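Local coordinates for nitrogen regulatory protein P-II (Thiomonas intermedia, PDB 5D4N) that binds adenine nucleotides and bicarbonate as a carboxysome-associated PII-like signalling protein, and probably regulates the activity of partner proteins, at residues Ala19-Glu22 against Phe23-Leu27. Numbering follows the deposited sequence.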
# COMPACT_ATOMS: atom_id res chain seq x y z
N ALA A 19 -7.97 -0.61 -17.95
CA ALA A 19 -8.76 -1.34 -18.97
C ALA A 19 -8.83 -2.84 -18.69
O ALA A 19 -9.74 -3.52 -19.19
CB ALA A 19 -8.19 -1.10 -20.36
N HIS A 20 -7.89 -3.36 -17.89
CA HIS A 20 -7.86 -4.78 -17.54
C HIS A 20 -8.44 -5.08 -16.15
O HIS A 20 -8.25 -6.19 -15.62
CB HIS A 20 -6.42 -5.29 -17.67
CG HIS A 20 -5.90 -5.15 -19.05
ND1 HIS A 20 -6.45 -5.88 -20.10
CD2 HIS A 20 -4.92 -4.35 -19.53
CE1 HIS A 20 -5.77 -5.51 -21.17
NE2 HIS A 20 -4.84 -4.60 -20.88
N LYS A 21 -9.16 -4.09 -15.54
CA LYS A 21 -9.72 -4.27 -14.20
C LYS A 21 -10.61 -5.51 -14.10
O LYS A 21 -10.44 -6.32 -13.18
CB LYS A 21 -10.51 -3.02 -13.78
CG LYS A 21 -11.17 -3.13 -12.37
CD LYS A 21 -11.85 -1.82 -11.96
CE LYS A 21 -13.26 -1.69 -12.46
NZ LYS A 21 -13.86 -0.42 -11.99
N GLU A 22 -11.53 -5.67 -15.06
CA GLU A 22 -12.46 -6.80 -15.02
C GLU A 22 -11.74 -8.16 -15.10
O GLU A 22 -12.12 -9.08 -14.38
CB GLU A 22 -13.58 -6.63 -16.05
CG GLU A 22 -14.66 -7.68 -15.95
CD GLU A 22 -15.60 -7.68 -17.14
OE1 GLU A 22 -15.25 -8.30 -18.17
OE2 GLU A 22 -16.69 -7.06 -17.04
N PHE A 23 -10.68 -8.27 -15.93
CA PHE A 23 -9.90 -9.51 -16.03
C PHE A 23 -9.34 -9.86 -14.65
O PHE A 23 -9.45 -11.01 -14.18
CB PHE A 23 -8.75 -9.32 -17.01
CG PHE A 23 -7.79 -10.47 -17.07
CD1 PHE A 23 -6.70 -10.54 -16.20
CD2 PHE A 23 -7.95 -11.49 -18.01
CE1 PHE A 23 -5.85 -11.64 -16.21
CE2 PHE A 23 -7.05 -12.57 -18.05
CZ PHE A 23 -6.03 -12.65 -17.12
N ALA A 24 -8.74 -8.86 -14.00
CA ALA A 24 -8.13 -9.08 -12.69
C ALA A 24 -9.16 -9.41 -11.61
O ALA A 24 -8.96 -10.37 -10.86
CB ALA A 24 -7.34 -7.87 -12.29
N THR A 25 -10.24 -8.62 -11.50
CA THR A 25 -11.29 -8.88 -10.47
C THR A 25 -11.99 -10.22 -10.72
O THR A 25 -12.30 -10.94 -9.76
CB THR A 25 -12.24 -7.70 -10.30
OG1 THR A 25 -12.99 -7.53 -11.52
CG2 THR A 25 -11.49 -6.41 -9.87
N ASP A 26 -12.14 -10.61 -12.00
CA ASP A 26 -12.70 -11.93 -12.32
C ASP A 26 -11.79 -13.05 -11.81
O ASP A 26 -12.31 -14.03 -11.28
CB ASP A 26 -12.92 -12.10 -13.81
CG ASP A 26 -14.14 -11.41 -14.39
OD1 ASP A 26 -14.98 -10.90 -13.59
OD2 ASP A 26 -14.26 -11.38 -15.62
N LEU A 27 -10.45 -12.91 -11.95
CA LEU A 27 -9.52 -13.92 -11.40
C LEU A 27 -9.67 -13.99 -9.89
O LEU A 27 -9.67 -15.09 -9.31
CB LEU A 27 -8.06 -13.58 -11.71
CG LEU A 27 -7.58 -13.92 -13.12
CD1 LEU A 27 -6.09 -13.60 -13.24
CD2 LEU A 27 -7.86 -15.38 -13.47
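His20 O, Lys21 O and Glu22 O accept successive i to i+4 bonds from Ala24 N, Thr25 N and Asp26 N, so helix 21-31 starts directly after its N-cap residue, His20, with its opening turns held by these bonds. The middle bond, Thr25 N to Lys21 O, is nearly straight at 2.9 Å (176° at the hydrogen). On the same flank the aliphatic part of Lys21 runs past Thr25, its CG methylene 4.1 Å from the CG2 methyl of the branched threonine; the two side chains also touch Ile38 and Tyr36 of strand 36-46. In the ferredoxin-like fold of PII proteins this helix packs with helix 72-88 against one face of the antiparallel sheet. Ala24, small enough for that buried interface, meets Ile66 and Phe82, and the rings of His20 and Phe23 both reach Phe85. Acidic residues occupy the exposed flank, where their carboxylates can be hydrated. Glu22 holds CG trans to N (chi1 -173°), and beyond it the chain runs on extended; its OE1 stays 4.1 Å from Asp26 OD2, the two carboxylate planes 19° apart, nearly parallel. These like charges probably disfavour closer approach, although Glu22, in the first turn, may be favoured by the helix dipole.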